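Local coordinates for 6-phosphogluconate dehydrogenase (Pseudomonas syringae, PDB 5U5G), which probably catalyses the NADP-dependent reduction of (2-oxopropyl)phosphonic acid to the corresponding hydroxypropyl phosphonate, a late step of fosfomycin biosynthesis, at residues Q114-G126 with L135-I149. Residues are numbered along the deposited sequence; the frame is centred on the assembly and turned at random.
Sequences QGADYIECPVSGG and LSAIVSGRPEAYGLI. With 7VD ((2-oxopropyl)phosphonic acid), chain F; NAP (NADP nicotinamide-adenine-dinucleotide phosphate), chain E.
Ile119 fills the hollow where strand 135-139 gives way to helix 143-149, and shows how one branched side chain can wedge between a strand and a helix. With CG1 beside the backbone N (chi1 -65°), CG2 stands anti to it and lies 3.8 Å from Val139 CG1 and also meets Ile149 CD1, while CD1 reaches Ala145 CB at 3.8 Å and the backbone N of Tyr146, in the first turn of the helix. Gly141, with no side chain, lets CD1 pass close to its CA. Next door Ala145 CB is a small bump against the Asp117 carboxylate, 3.4 Å from Asp117 CG; a water joins Asp117 OD1, Tyr118 O and Arg142 N. Further along, Cys121 SG drops between Ala137 CB and Val139 CG2, 3.8 Å from each. The two strands are antiparallel neighbours in the mixed sheet of the Rossmann-type NADP-binding domain. Pro122 has no N-H to offer Ile138 O, and its ring CD rests against that oxygen instead; its own O accepts the N-H of Ile138 in a nearly straight bond (174°). At the ligand end Leu135 CD2 packs against the turn, 3.5 Å from Gly125 CA, where a bare glycine admits it. In the same turn, Gly125 N and Ser124 OG bond the phosphonate at O3 (2.7 Å) and O2 (2.8 Å) respectively.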
loop_
_atom_site.group_PDB
_atom_site.type_symbol
_atom_site.label_atom_id
_atom_site.label_comp_id
_atom_site.label_asym_id
_atom_site.label_seq_id
_atom_site.Cartn_x
_atom_site.Cartn_y
_atom_site.Cartn_z
ATOM N N GLN A 114 -9.713 20.614 -34.702
ATOM C CA GLN A 114 -8.609 20.753 -35.652
ATOM C C GLN A 114 -8.369 19.495 -36.487
ATOM O O GLN A 114 -7.418 19.470 -37.279
ATOM C CB GLN A 114 -7.300 21.103 -34.924
ATOM C CG GLN A 114 -7.317 22.329 -34.023
ATOM C CD GLN A 114 -7.425 23.632 -34.792
ATOM O OE1 GLN A 114 -6.419 24.275 -35.098
ATOM N NE2 GLN A 114 -8.655 24.034 -35.101
ATOM N N GLY A 115 -9.177 18.450 -36.323
ATOM C CA GLY A 115 -8.872 17.195 -36.983
ATOM C C GLY A 115 -7.665 16.465 -36.433
ATOM O O GLY A 115 -7.084 15.632 -37.131
ATOM N N ALA A 116 -7.263 16.758 -35.200
ATOM C CA ALA A 116 -6.167 16.076 -34.527
ATOM C C ALA A 116 -6.720 15.268 -33.356
ATOM O O ALA A 116 -7.924 15.270 -33.092
ATOM C CB ALA A 116 -5.105 17.084 -34.069
ATOM N N ASP A 117 -5.833 14.561 -32.652
ATOM C CA ASP A 117 -6.235 13.708 -31.539
ATOM C C ASP A 117 -5.441 14.020 -30.280
ATOM O O ASP A 117 -4.207 13.955 -30.284
ATOM C CB ASP A 117 -6.063 12.228 -31.866
ATOM C CG ASP A 117 -7.300 11.636 -32.508
ATOM O OD1 ASP A 117 -8.241 11.266 -31.762
ATOM O OD2 ASP A 117 -7.321 11.551 -33.750
ATOM N N TYR A 118 -6.158 14.333 -29.205
ATOM C CA TYR A 118 -5.592 14.361 -27.862
ATOM C C TYR A 118 -5.687 12.960 -27.265
ATOM O O TYR A 118 -6.760 12.347 -27.290
ATOM C CB TYR A 118 -6.350 15.375 -27.000
ATOM C CG TYR A 118 -5.765 15.655 -25.621
ATOM C CD1 TYR A 118 -4.588 16.388 -25.479
ATOM C CD2 TYR A 118 -6.422 15.230 -24.463
ATOM C CE1 TYR A 118 -4.063 16.671 -24.222
ATOM C CE2 TYR A 118 -5.906 15.501 -23.201
ATOM C CZ TYR A 118 -4.724 16.220 -23.089
ATOM O OH TYR A 118 -4.210 16.493 -21.841
ATOM N N ILE A 119 -4.567 12.440 -26.766
ATOM C CA ILE A 119 -4.554 11.209 -25.978
ATOM C C ILE A 119 -4.201 11.591 -24.546
ATOM O O ILE A 119 -3.100 12.089 -24.271
ATOM C CB ILE A 119 -3.582 10.164 -26.537
ATOM C CG1 ILE A 119 -4.040 9.680 -27.924
ATOM C CG2 ILE A 119 -3.470 8.972 -25.588
ATOM C CD1 ILE A 119 -5.403 8.987 -27.936
ATOM N N GLU A 120 -5.156 11.385 -23.646
ATOM C CA GLU A 120 -5.032 11.694 -22.227
ATOM C C GLU A 120 -4.390 10.486 -21.546
ATOM O O GLU A 120 -5.014 9.431 -21.439
ATOM C CB GLU A 120 -6.427 12.016 -21.687
ATOM C CG GLU A 120 -6.638 12.075 -20.190
ATOM C CD GLU A 120 -8.133 12.154 -19.829
ATOM O OE1 GLU A 120 -8.961 12.501 -20.705
ATOM O OE2 GLU A 120 -8.483 11.846 -18.675
ATOM N N CYS A 121 -3.126 10.616 -21.118
ATOM C CA CYS A 121 -2.322 9.452 -20.718
ATOM C C CYS A 121 -1.536 9.711 -19.430
ATOM O O CYS A 121 -0.297 9.679 -19.422
ATOM C CB CYS A 121 -1.382 9.057 -21.862
ATOM S SG CYS A 121 -0.576 7.439 -21.691
ATOM N N PRO A 122 -2.219 9.949 -18.303
ATOM C CA PRO A 122 -1.489 10.059 -17.032
ATOM C C PRO A 122 -0.817 8.731 -16.705
ATOM O O PRO A 122 -1.251 7.668 -17.157
ATOM C CB PRO A 122 -2.576 10.421 -16.011
ATOM C CG PRO A 122 -3.880 9.939 -16.632
ATOM C CD PRO A 122 -3.679 10.127 -18.124
ATOM N N VAL A 123 0.282 8.800 -15.947
ATOM C CA VAL A 123 1.110 7.628 -15.685
ATOM C C VAL A 123 1.409 7.510 -14.197
ATOM O O VAL A 123 1.251 8.459 -13.427
ATOM C CB VAL A 123 2.428 7.664 -16.485
ATOM C CG1 VAL A 123 2.148 7.615 -17.990
ATOM C CG2 VAL A 123 3.237 8.905 -16.112
ATOM N N SER A 124 1.856 6.321 -13.795
ATOM C CA SER A 124 2.252 6.088 -12.414
ATOM C C SER A 124 3.418 5.109 -12.389
ATOM O O SER A 124 3.485 4.179 -13.197
ATOM C CB SER A 124 1.082 5.551 -11.585
ATOM O OG SER A 124 1.413 5.467 -10.218
ATOM N N GLY A 125 4.333 5.324 -11.449
ATOM C CA GLY A 125 5.495 4.461 -11.345
ATOM C C GLY A 125 6.761 5.240 -11.062
ATOM O O GLY A 125 7.811 4.649 -10.813
ATOM N N GLY A 126 6.671 6.567 -11.093
ATOM C CA GLY A 126 7.793 7.426 -10.757
ATOM C C GLY A 126 8.935 7.371 -11.770
ATOM O O GLY A 126 8.906 6.648 -12.764
ATOM N N LEU A 135 6.206 1.762 -16.404
ATOM C CA LEU A 135 5.134 2.630 -15.916
ATOM C C LEU A 135 3.773 1.988 -16.151
ATOM O O LEU A 135 3.595 1.147 -17.036
ATOM C CB LEU A 135 5.164 3.999 -16.601
ATOM C CG LEU A 135 6.319 4.928 -16.213
ATOM C CD1 LEU A 135 6.288 6.216 -17.040
ATOM C CD2 LEU A 135 6.314 5.218 -14.715
ATOM N N SER A 136 2.803 2.380 -15.329
ATOM C CA SER A 136 1.401 2.115 -15.620
ATOM C C SER A 136 0.786 3.356 -16.249
ATOM O O SER A 136 0.979 4.470 -15.756
ATOM C CB SER A 136 0.617 1.745 -14.358
ATOM O OG SER A 136 1.195 0.636 -13.707
ATOM N N ALA A 137 0.037 3.164 -17.321
ATOM C CA ALA A 137 -0.670 4.253 -17.978
ATOM C C ALA A 137 -2.176 4.053 -17.844
ATOM O O ALA A 137 -2.670 2.921 -17.805
ATOM C CB ALA A 137 -0.273 4.359 -19.460
ATOM N N ILE A 138 -2.891 5.173 -17.728
ATOM C CA ILE A 138 -4.349 5.230 -17.818
ATOM C C ILE A 138 -4.679 6.134 -18.996
ATOM O O ILE A 138 -4.171 7.256 -19.074
ATOM C CB ILE A 138 -4.985 5.779 -16.527
ATOM C CG1 ILE A 138 -4.234 5.262 -15.297
ATOM C CG2 ILE A 138 -6.488 5.463 -16.496
ATOM C CD1 ILE A 138 -4.408 6.142 -14.063
ATOM N N VAL A 139 -5.500 5.654 -19.920
ATOM C CA VAL A 139 -5.590 6.274 -21.240
ATOM C C VAL A 139 -7.041 6.554 -21.591
ATOM O O VAL A 139 -7.873 5.636 -21.588
ATOM C CB VAL A 139 -4.950 5.394 -22.333
ATOM C CG1 VAL A 139 -4.995 6.106 -23.680
ATOM C CG2 VAL A 139 -3.527 5.024 -21.965
ATOM N N SER A 140 -7.332 7.811 -21.929
ATOM C CA SER A 140 -8.620 8.200 -22.481
ATOM C C SER A 140 -8.415 8.837 -23.850
ATOM O O SER A 140 -7.394 9.484 -24.108
ATOM C CB SER A 140 -9.356 9.192 -21.577
ATOM O OG SER A 140 -9.697 8.619 -20.337
ATOM N N GLY A 141 -9.410 8.675 -24.712
ATOM C CA GLY A 141 -9.338 9.206 -26.052
ATOM C C GLY A 141 -9.854 8.227 -27.089
ATOM O O GLY A 141 -10.328 7.132 -26.755
ATOM N N ARG A 142 -9.723 8.614 -28.389
ATOM C CA ARG A 142 -10.391 7.852 -29.423
ATOM C C ARG A 142 -9.577 6.618 -29.800
ATOM O O ARG A 142 -8.341 6.634 -29.736
ATOM C CB ARG A 142 -10.623 8.726 -30.644
ATOM C CG ARG A 142 -11.405 9.983 -30.318
ATOM C CD ARG A 142 -12.292 10.397 -31.490
ATOM N NE ARG A 142 -11.618 10.098 -32.735
ATOM C CZ ARG A 142 -12.230 10.103 -33.915
ATOM N NH1 ARG A 142 -13.526 10.409 -33.996
ATOM N NH2 ARG A 142 -11.559 9.810 -35.026
ATOM N N PRO A 143 -10.267 5.534 -30.174
ATOM C CA PRO A 143 -9.581 4.243 -30.328
ATOM C C PRO A 143 -8.586 4.180 -31.481
ATOM O O PRO A 143 -7.588 3.454 -31.373
ATOM C CB PRO A 143 -10.745 3.252 -30.516
ATOM C CG PRO A 143 -11.883 4.083 -30.978
ATOM C CD PRO A 143 -11.731 5.395 -30.274
ATOM N N GLU A 144 -8.798 4.896 -32.582
ATOM C CA GLU A 144 -7.807 4.792 -33.648
ATOM C C GLU A 144 -6.493 5.470 -33.252
ATOM O O GLU A 144 -5.414 4.895 -33.429
ATOM C CB GLU A 144 -8.348 5.367 -34.957
ATOM C CG GLU A 144 -7.365 5.153 -36.102
ATOM C CD GLU A 144 -7.617 6.030 -37.328
ATOM O OE1 GLU A 144 -8.171 7.144 -37.190
ATOM O OE2 GLU A 144 -7.215 5.590 -38.421
ATOM N N ALA A 145 -6.565 6.681 -32.702
ATOM C CA ALA A 145 -5.359 7.341 -32.209
ATOM C C ALA A 145 -4.688 6.523 -31.114
ATOM O O ALA A 145 -3.459 6.392 -31.095
ATOM C CB ALA A 145 -5.693 8.743 -31.700
ATOM N N TYR A 146 -5.474 5.964 -30.193
ATOM C CA TYR A 146 -4.905 5.093 -29.172
ATOM C C TYR A 146 -4.143 3.939 -29.808
ATOM O O TYR A 146 -2.986 3.677 -29.462
ATOM C CB TYR A 146 -6.007 4.569 -28.249
ATOM C CG TYR A 146 -5.544 3.513 -27.270
ATOM C CD1 TYR A 146 -4.501 3.767 -26.390
ATOM C CD2 TYR A 146 -6.157 2.266 -27.218
ATOM C CE1 TYR A 146 -4.075 2.811 -25.491
ATOM C CE2 TYR A 146 -5.741 1.305 -26.319
ATOM C CZ TYR A 146 -4.696 1.584 -25.461
ATOM O OH TYR A 146 -4.268 0.642 -24.561
ATOM N N GLY A 147 -4.776 3.243 -30.755
ATOM C CA GLY A 147 -4.100 2.142 -31.420
ATOM C C GLY A 147 -2.803 2.545 -32.098
ATOM O O GLY A 147 -1.865 1.745 -32.180
ATOM N N LEU A 148 -2.721 3.784 -32.587
ATOM C CA LEU A 148 -1.511 4.208 -33.287
ATOM C C LEU A 148 -0.364 4.455 -32.316
ATOM O O LEU A 148 0.791 4.137 -32.618
ATOM C CB LEU A 148 -1.790 5.464 -34.112
ATOM C CG LEU A 148 -2.782 5.260 -35.255
ATOM C CD1 LEU A 148 -3.112 6.581 -35.928
ATOM C CD2 LEU A 148 -2.205 4.275 -36.252
ATOM N N ILE A 149 -0.654 5.024 -31.143
ATOM C CA ILE A 149 0.403 5.365 -30.196
ATOM C C ILE A 149 0.652 4.253 -29.187
ATOM O O ILE A 149 1.684 4.275 -28.498
ATOM C CB ILE A 149 0.096 6.696 -29.470
ATOM C CG1 ILE A 149 -1.282 6.647 -28.810
ATOM C CG2 ILE A 149 0.172 7.870 -30.447
ATOM C CD1 ILE A 149 -1.267 6.224 -27.365
HETATM P P1 7VD F . 3.601 8.221 -9.026
HETATM C C1 7VD F . 4.044 9.948 -8.689
HETATM O O2 7VD F . 2.124 7.986 -9.241
HETATM O O3 7VD F . 4.384 7.656 -10.187
HETATM O O4 7VD F . 4.054 7.583 -7.736
HETATM C C6 7VD F . 2.960 10.974 -8.904
HETATM O O7 7VD F . 2.144 10.861 -9.818
HETATM C C8 7VD F . 2.950 12.125 -7.936
HETATM P PA NAP E . 8.877 18.869 -12.552
HETATM O O1A NAP E . 8.543 19.954 -11.595
HETATM O O2A NAP E . 10.081 17.987 -12.334
HETATM O O5B NAP E . 8.970 19.488 -14.090
HETATM C C5B NAP E . 7.805 20.246 -14.309
HETATM C C4B NAP E . 7.747 20.533 -15.825
HETATM O O4B NAP E . 6.675 21.419 -16.145
HETATM C C3B NAP E . 9.105 21.172 -16.288
HETATM O O3B NAP E . 9.377 20.764 -17.593
HETATM C C2B NAP E . 8.719 22.664 -16.316
HETATM O O2B NAP E . 9.402 23.417 -17.193
HETATM C C1B NAP E . 7.241 22.505 -16.855
HETATM N N9A NAP E . 6.512 23.726 -16.571
HETATM C C8A NAP E . 5.900 24.141 -15.370
HETATM N N7A NAP E . 5.331 25.374 -15.464
HETATM C C5A NAP E . 5.603 25.763 -16.783
HETATM C C6A NAP E . 5.296 26.927 -17.509
HETATM N N6A NAP E . 4.589 27.952 -16.931
HETATM N N1A NAP E . 5.685 27.078 -18.801
HETATM C C2A NAP E . 6.385 26.031 -19.337
HETATM N N3A NAP E . 6.747 24.866 -18.781
HETATM C C4A NAP E . 6.338 24.752 -17.480
HETATM O O3 NAP E . 7.482 18.011 -12.428
HETATM P PN NAP E . 7.632 16.442 -12.708
HETATM O O1N NAP E . 8.354 16.134 -13.961
HETATM O O2N NAP E . 7.766 15.618 -11.447
HETATM O O5D NAP E . 5.986 16.027 -13.111
HETATM C C5D NAP E . 5.668 16.376 -14.384
HETATM C C4D NAP E . 4.300 15.781 -14.666
HETATM O O4D NAP E . 4.346 14.341 -14.494
HETATM C C3D NAP E . 3.262 16.332 -13.601
HETATM O O3D NAP E . 2.029 16.515 -14.237
HETATM C C2D NAP E . 3.189 15.214 -12.584
HETATM O O2D NAP E . 1.944 15.124 -11.941
HETATM C C1D NAP E . 3.367 13.980 -13.527
HETATM N N1N NAP E . 3.873 12.829 -12.805
HETATM C C2N NAP E . 5.085 12.881 -12.065
HETATM C C3N NAP E . 5.549 11.727 -11.470
HETATM C C7N NAP E . 6.812 11.733 -10.726
HETATM O O7N NAP E . 7.288 10.718 -10.215
HETATM N N7N NAP E . 7.543 12.904 -10.626
HETATM C C4N NAP E . 4.830 10.412 -11.611
HETATM C C5N NAP E . 3.585 10.487 -12.377
HETATM C C6N NAP E . 3.153 11.629 -12.910
HETATM P P2B NAP E . 11.011 24.076 -16.569
HETATM O O1X NAP E . 11.813 22.814 -16.644
HETATM O O2X NAP E . 11.336 25.164 -17.596
HETATM O O3X NAP E . 10.574 24.538 -15.200
HETATM O O HOH W 1 -8.451 11.192 -28.963
HETATM O O HOH W 2 3.168 1.873 -11.448
#